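Local atomic coordinates of avirulence protein AvrptoB (Pseudomonas syringae, PDB entry 2FD4), a protein that suppresses programmed cell death and immunity in susceptible plants as a virulence factor, its C-terminal domain, the piece in this entry, being an E3 ubiquitin ligase. Residues L17-K22 against A117-P122; I62-N67 against E111-Y116. One frame throughout, in Å; residues are numbered along the deposited sequence.

How the interactions relate
Both contacts lie in the C-terminal E3 ubiquitin ligase domain, their centres about 12 Å apart, and share one mixed four-stranded sheet with the order 18-21, 117-121, 61-65, 83-87. Interaction 1 pairs the edge strand 18-21 with strand 117-121. Interaction 2 sets Leu64 and Ala65 of strand 61-65 against the short, weakly bonded helix 113-116, which runs straight into strand 117-121. Along the chain the segments come as 17-22, 62-67, 111-116 and 117-122, with both parts of interaction 2 lying between those of interaction 1. Phe118 pairs with Gly63, and Arg18 reaches Ala114 O, tying the contacts together. Residues 111-122 thus contact both strand 18-21 and strand 61-65, joining distant parts of the chain in one sheet.

Interaction 1 of 2, residues L17-K22 against A117-P122; sequences LRTISK and AFRIVP
Thr19 with Arg119, Ile20 with Ile120 and Ser21 with Val121 form a parallel strand pairing. Backbone hydrogen bonds zip it up: Arg119 N to Arg18 O (2.9 Å), Ile20 N to Arg119 O (3.0 Å) and Val121 N to Ile20 O (3.0 Å, nearly straight at 168°). A further one, Lys22 N to Val121 O, is modelled too short to lean on. At the start of the pair, water 2 bridges Arg18 N and Ala117 O, and also accepts from Arg18 NE. Water 1 likewise links Leu17 O to Arg119 NH2.

On the face carrying Arg18, Ile20 and Phe118, Phe118 CZ stands over the centre of one face of the Arg18 guanidinium, 3.5 Å from Arg18 CZ, the planes 38° apart. The Arg18 chain bends at chi3 (-77°), which places its NE 3.6 Å from Phe118 CE1. NH2 bonds Ala114 O, NH1 bonds Gln73 O and NE bonds water 2, which together probably hold the guanidinium plane against Phe118 CZ. Ile20 CD1 packs at 3.4 Å on Phe118 CB, and Leu83 of strand 83-87 touches both residues. On the other face, Thr19 CG2 sits over the Arg119 guanidinium, 3.7 Å from NH2. Such a parallel pair joins the edge strand 18-21 to strand 117-121 in the mixed sheet of this U-box/RING-like ligase domain.

Interaction 2 of 2, residues I62-N67 against E111-Y116; sequences IGLAGN and ENIAKY
Tyr116 turns the rim of its ring, and neither of its faces, to the carbonyls of Ala65 and Gly66. Ala65 O lies in the ring plane 3.2 Å from Tyr116 CD1, and Gly66 O, also in plane, is 3.9 Å from CE1. Around the rim, Asn112 O lies in plane too, 3.5 Å from CD2. The chi1 of -72° sets CG anti to the carbonyl carbon, and from there the ring extends past residues 65-67. Pro68 and Leu108 also touch this tyrosine.

The backbone of the same residue makes the hydrogen bond between the segments: Ala65 N donates to Tyr116 O at 2.9 Å and almost straight, 176°. Ala65 CB also rests close to this oxygen.

Apolar contact completes the joint. Leu64 CD1 packs 3.7 Å from Tyr116 CB and 3.9 Å from Ile113 CD1, the leucine and isoleucine crossing at about a right angle. Ile113 also meets Met88 and Leu91 of helix 88-97. Leu64 lies about 4 Å, side chain to side chain, from Pro102, an inferred E2-binding site. Ala65 O, close against the weakly positive C-H rim, probably helps fix the rotation of the ring, with Asn112 O and Gly66 O as more distant in-plane neighbours, while the straight backbone bond ties Tyr116, in a weakly bonded helical turn, to strand 61-65.

Interaction 1 of 2, residues L17-K22 against A117-P122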
loop_
_atom_site.group_PDB
_atom_site.type_symbol
_atom_site.label_atom_id
_atom_site.label_comp_id
_atom_site.label_asym_id
_atom_site.label_seq_id
_atom_site.Cartn_x
_atom_site.Cartn_y
_atom_site.Cartn_z
ATOM N N LEU A 17 0.068 -9.356 3.713
ATOM C CA LEU A 17 -0.657 -9.007 2.496
ATOM C C LEU A 17 -0.383 -10.027 1.446
ATOM O O LEU A 17 0.691 -10.624 1.403
ATOM C CB LEU A 17 -0.230 -7.635 2.009
ATOM C CG LEU A 17 -0.617 -6.421 2.868
ATOM C CD1 LEU A 17 -0.127 -5.154 2.185
ATOM C CD2 LEU A 17 -2.047 -6.318 3.097
ATOM N N ARG A 18 -1.350 -10.183 0.542
ATOM C CA ARG A 18 -1.103 -10.841 -0.751
ATOM C C ARG A 18 0.023 -10.091 -1.421
ATOM O O ARG A 18 0.208 -8.879 -1.193
ATOM C CB ARG A 18 -2.327 -10.787 -1.656
ATOM C CG ARG A 18 -3.483 -11.674 -1.161
ATOM C CD ARG A 18 -4.720 -11.419 -1.937
ATOM N NE ARG A 18 -5.358 -10.164 -1.515
ATOM C CZ ARG A 18 -6.473 -9.682 -1.994
ATOM N NH1 ARG A 18 -7.155 -10.320 -2.940
ATOM N NH2 ARG A 18 -6.925 -8.517 -1.510
ATOM N N THR A 19 0.775 -10.796 -2.261
ATOM C CA THR A 19 1.947 -10.202 -2.887
ATOM C C THR A 19 1.846 -10.174 -4.400
ATOM O O THR A 19 1.075 -10.905 -5.010
ATOM C CB THR A 19 3.242 -10.882 -2.455
ATOM O OG1 THR A 19 3.319 -12.241 -2.974
ATOM C CG2 THR A 19 3.358 -10.854 -0.934
ATOM N N ILE A 20 2.613 -9.261 -4.974
ATOM C CA ILE A 20 2.745 -9.106 -6.376
ATOM C C ILE A 20 4.207 -8.889 -6.587
ATOM O O ILE A 20 4.804 -8.085 -5.948
ATOM C CB ILE A 20 1.951 -7.924 -6.915
ATOM C CG1 ILE A 20 0.449 -8.117 -6.665
ATOM C CG2 ILE A 20 2.165 -7.754 -8.407
ATOM C CD1 ILE A 20 -0.335 -6.816 -6.925
ATOM N N SER A 21 4.800 -9.668 -7.472
ATOM C CA SER A 21 6.210 -9.552 -7.739
ATOM C C SER A 21 6.500 -8.270 -8.464
ATOM O O SER A 21 5.663 -7.802 -9.205
ATOM C CB SER A 21 6.629 -10.749 -8.592
ATOM O OG SER A 21 6.087 -11.868 -7.929
ATOM N N LYS A 22 7.704 -7.738 -8.286
ATOM C CA LYS A 22 8.162 -6.589 -9.052
ATOM C C LYS A 22 7.975 -6.791 -10.539
ATOM O O LYS A 22 7.715 -5.832 -11.260
ATOM C CB LYS A 22 9.626 -6.288 -8.757
ATOM C CG LYS A 22 10.088 -4.988 -9.383
ATOM C CD LYS A 22 11.153 -4.290 -8.556
ATOM C CE LYS A 22 12.540 -4.520 -9.103
ATOM N NZ LYS A 22 13.550 -3.893 -8.206
ATOM N N ALA A 117 -5.027 -4.076 -0.417
ATOM C CA ALA A 117 -3.580 -3.771 -0.528
ATOM C C ALA A 117 -2.760 -5.020 -0.875
ATOM O O ALA A 117 -3.034 -6.115 -0.365
ATOM C CB ALA A 117 -3.053 -3.132 0.734
ATOM N N PHE A 118 -1.779 -4.818 -1.755
ATOM C CA PHE A 118 -0.866 -5.887 -2.224
ATOM C C PHE A 118 0.549 -5.418 -1.942
ATOM O O PHE A 118 0.901 -4.278 -2.249
ATOM C CB PHE A 118 -1.072 -6.090 -3.713
ATOM C CG PHE A 118 -2.406 -6.645 -4.021
ATOM C CD1 PHE A 118 -2.588 -8.014 -4.066
ATOM C CD2 PHE A 118 -3.502 -5.812 -4.200
ATOM C CE1 PHE A 118 -3.830 -8.558 -4.311
ATOM C CE2 PHE A 118 -4.765 -6.347 -4.435
ATOM C CZ PHE A 118 -4.923 -7.730 -4.496
ATOM N N ARG A 119 1.329 -6.219 -1.228
ATOM C CA ARG A 119 2.735 -5.916 -1.006
ATOM C C ARG A 119 3.605 -6.252 -2.221
ATOM O O ARG A 119 3.527 -7.361 -2.773
ATOM C CB ARG A 119 3.211 -6.674 0.252
ATOM C CG ARG A 119 4.665 -6.576 0.472
ATOM C CD ARG A 119 5.026 -6.997 1.859
ATOM N NE ARG A 119 5.010 -8.413 1.977
ATOM C CZ ARG A 119 6.025 -9.238 1.718
ATOM N NH1 ARG A 119 7.239 -8.805 1.324
ATOM N NH2 ARG A 119 5.835 -10.536 1.854
ATOM N N ILE A 120 4.413 -5.272 -2.676
ATOM C CA ILE A 120 5.256 -5.501 -3.838
ATOM C C ILE A 120 6.610 -6.077 -3.392
ATOM O O ILE A 120 7.296 -5.500 -2.538
ATOM C CB ILE A 120 5.453 -4.228 -4.672
ATOM C CG1 ILE A 120 4.116 -3.514 -4.912
ATOM C CG2 ILE A 120 6.109 -4.564 -6.022
ATOM C CD1 ILE A 120 2.982 -4.427 -5.352
ATOM N N VAL A 121 6.943 -7.227 -3.954
ATOM C CA VAL A 121 8.172 -7.956 -3.652
ATOM C C VAL A 121 9.077 -8.067 -4.883
ATOM O O VAL A 121 8.626 -7.913 -6.022
ATOM C CB VAL A 121 7.871 -9.381 -3.130
ATOM C CG1 VAL A 121 6.994 -9.316 -1.876
ATOM C CG2 VAL A 121 7.203 -10.247 -4.199
ATOM N N PRO A 122 10.376 -8.296 -4.659
ATOM C CA PRO A 122 11.258 -8.624 -5.793
ATOM C C PRO A 122 10.921 -9.962 -6.495
ATOM O O PRO A 122 10.339 -10.870 -5.868
ATOM C CB PRO A 122 12.648 -8.685 -5.152
ATOM C CG PRO A 122 12.535 -8.077 -3.820
ATOM C CD PRO A 122 11.113 -8.254 -3.385
HETATM O O HOH W 1 3.157 -10.988 2.384
HETATM O O HOH W 2 -3.900 -8.525 0.470
#

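Interaction 2 of 2, residues I62-N67 against E111-Y116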
loop_
_atom_site.group_PDB
_atom_site.type_symbol
_atom_site.label_atom_id
_atom_site.label_comp_id
_atom_site.label_asym_id
_atom_site.label_seq_id
_atom_site.Cartn_x
_atom_site.Cartn_y
_atom_site.Cartn_z
ATOM N N ILE A 62 3.215 -0.737 -1.457
ATOM C CA ILE A 62 2.051 -1.543 -1.809
ATOM C C ILE A 62 1.430 -0.986 -3.090
ATOM O O ILE A 62 1.626 0.195 -3.464
ATOM C CB ILE A 62 1.019 -1.540 -0.694
ATOM C CG1 ILE A 62 0.533 -0.095 -0.413
ATOM C CG2 ILE A 62 1.582 -2.168 0.529
ATOM C CD1 ILE A 62 -0.697 -0.049 0.495
ATOM N N GLY A 63 0.630 -1.827 -3.707
ATOM C CA GLY A 63 -0.413 -1.381 -4.616
ATOM C C GLY A 63 -1.740 -1.459 -3.962
ATOM O O GLY A 63 -2.072 -2.446 -3.271
ATOM N N LEU A 64 -2.507 -0.378 -4.077
ATOM C CA LEU A 64 -3.840 -0.316 -3.523
ATOM C C LEU A 64 -4.814 -0.416 -4.681
ATOM O O LEU A 64 -4.820 0.420 -5.565
ATOM C CB LEU A 64 -4.099 0.993 -2.744
ATOM C CG LEU A 64 -5.332 1.025 -1.839
ATOM C CD1 LEU A 64 -5.180 0.170 -0.610
ATOM C CD2 LEU A 64 -5.688 2.487 -1.447
ATOM N N ALA A 65 -5.682 -1.417 -4.624
ATOM C CA ALA A 65 -6.765 -1.603 -5.595
ATOM C C ALA A 65 -7.933 -0.665 -5.358
ATOM O O ALA A 65 -8.196 -0.234 -4.256
ATOM C CB ALA A 65 -7.283 -3.021 -5.520
ATOM N N GLY A 66 -8.702 -0.416 -6.426
ATOM C CA GLY A 66 -9.925 0.378 -6.270
ATOM C C GLY A 66 -11.135 -0.393 -5.818
ATOM O O GLY A 66 -12.108 0.179 -5.358
ATOM N N ASN A 67 -11.098 -1.722 -5.993
ATOM C CA ASN A 67 -12.149 -2.582 -5.476
ATOM C C ASN A 67 -11.559 -3.703 -4.685
ATOM O O ASN A 67 -10.461 -4.177 -5.045
ATOM C CB ASN A 67 -12.982 -3.093 -6.636
ATOM C CG ASN A 67 -13.550 -1.928 -7.417
ATOM O OD1 ASN A 67 -14.466 -1.263 -6.947
ATOM N ND2 ASN A 67 -12.924 -1.598 -8.551
ATOM N N GLU A 111 -9.776 -3.137 9.330
ATOM C CA GLU A 111 -10.637 -4.239 9.124
ATOM C C GLU A 111 -10.565 -4.786 7.692
ATOM O O GLU A 111 -10.611 -5.989 7.510
ATOM C CB GLU A 111 -12.071 -3.824 9.491
ATOM C CG GLU A 111 -12.328 -3.600 10.961
ATOM C CD GLU A 111 -11.460 -2.534 11.684
ATOM O OE1 GLU A 111 -11.259 -1.429 11.153
ATOM O OE2 GLU A 111 -11.024 -2.800 12.850
ATOM N N ASN A 112 -10.480 -3.933 6.674
ATOM C CA ASN A 112 -10.536 -4.407 5.284
ATOM C C ASN A 112 -9.305 -4.093 4.407
ATOM O O ASN A 112 -9.293 -4.383 3.211
ATOM C CB ASN A 112 -11.801 -3.870 4.595
ATOM C CG ASN A 112 -11.761 -2.350 4.335
ATOM O OD1 ASN A 112 -10.911 -1.620 4.858
ATOM N ND2 ASN A 112 -12.710 -1.874 3.512
ATOM N N ILE A 113 -8.225 -3.544 4.977
ATOM C CA ILE A 113 -7.100 -3.099 4.116
ATOM C C ILE A 113 -6.519 -4.278 3.299
ATOM O O ILE A 113 -6.110 -4.123 2.139
ATOM C CB ILE A 113 -5.996 -2.406 4.977
ATOM C CG1 ILE A 113 -4.860 -1.902 4.093
ATOM C CG2 ILE A 113 -5.474 -3.329 6.023
ATOM C CD1 ILE A 113 -5.261 -0.864 3.121
ATOM N N ALA A 114 -6.550 -5.476 3.866
ATOM C CA ALA A 114 -5.893 -6.617 3.210
ATOM C C ALA A 114 -6.666 -7.060 1.953
ATOM O O ALA A 114 -6.099 -7.721 1.097
ATOM C CB ALA A 114 -5.756 -7.748 4.138
ATOM N N LYS A 115 -7.918 -6.629 1.851
ATOM C CA LYS A 115 -8.766 -6.886 0.667
ATOM C C LYS A 115 -8.423 -5.917 -0.468
ATOM O O LYS A 115 -8.801 -6.163 -1.663
ATOM C CB LYS A 115 -10.240 -6.736 1.040
ATOM C CG LYS A 115 -10.724 -7.678 2.120
ATOM C CD LYS A 115 -12.208 -7.492 2.414
ATOM C CE LYS A 115 -12.562 -8.045 3.832
ATOM N NZ LYS A 115 -14.014 -7.835 4.190
ATOM N N TYR A 116 -7.710 -4.841 -0.129
ATOM C CA TYR A 116 -7.365 -3.868 -1.115
ATOM C C TYR A 116 -5.898 -3.776 -1.395
ATOM O O TYR A 116 -5.575 -3.330 -2.475
ATOM C CB TYR A 116 -7.821 -2.458 -0.677
ATOM C CG TYR A 116 -9.300 -2.177 -0.703
ATOM C CD1 TYR A 116 -9.859 -1.475 -1.757
ATOM C CD2 TYR A 116 -10.110 -2.462 0.381
ATOM C CE1 TYR A 116 -11.150 -1.162 -1.785
ATOM C CE2 TYR A 116 -11.449 -2.116 0.376
ATOM C CZ TYR A 116 -11.950 -1.462 -0.736
ATOM O OH TYR A 116 -13.252 -1.086 -0.826
HETATM O O HOH W 3 -13.170 1.330 -3.348
#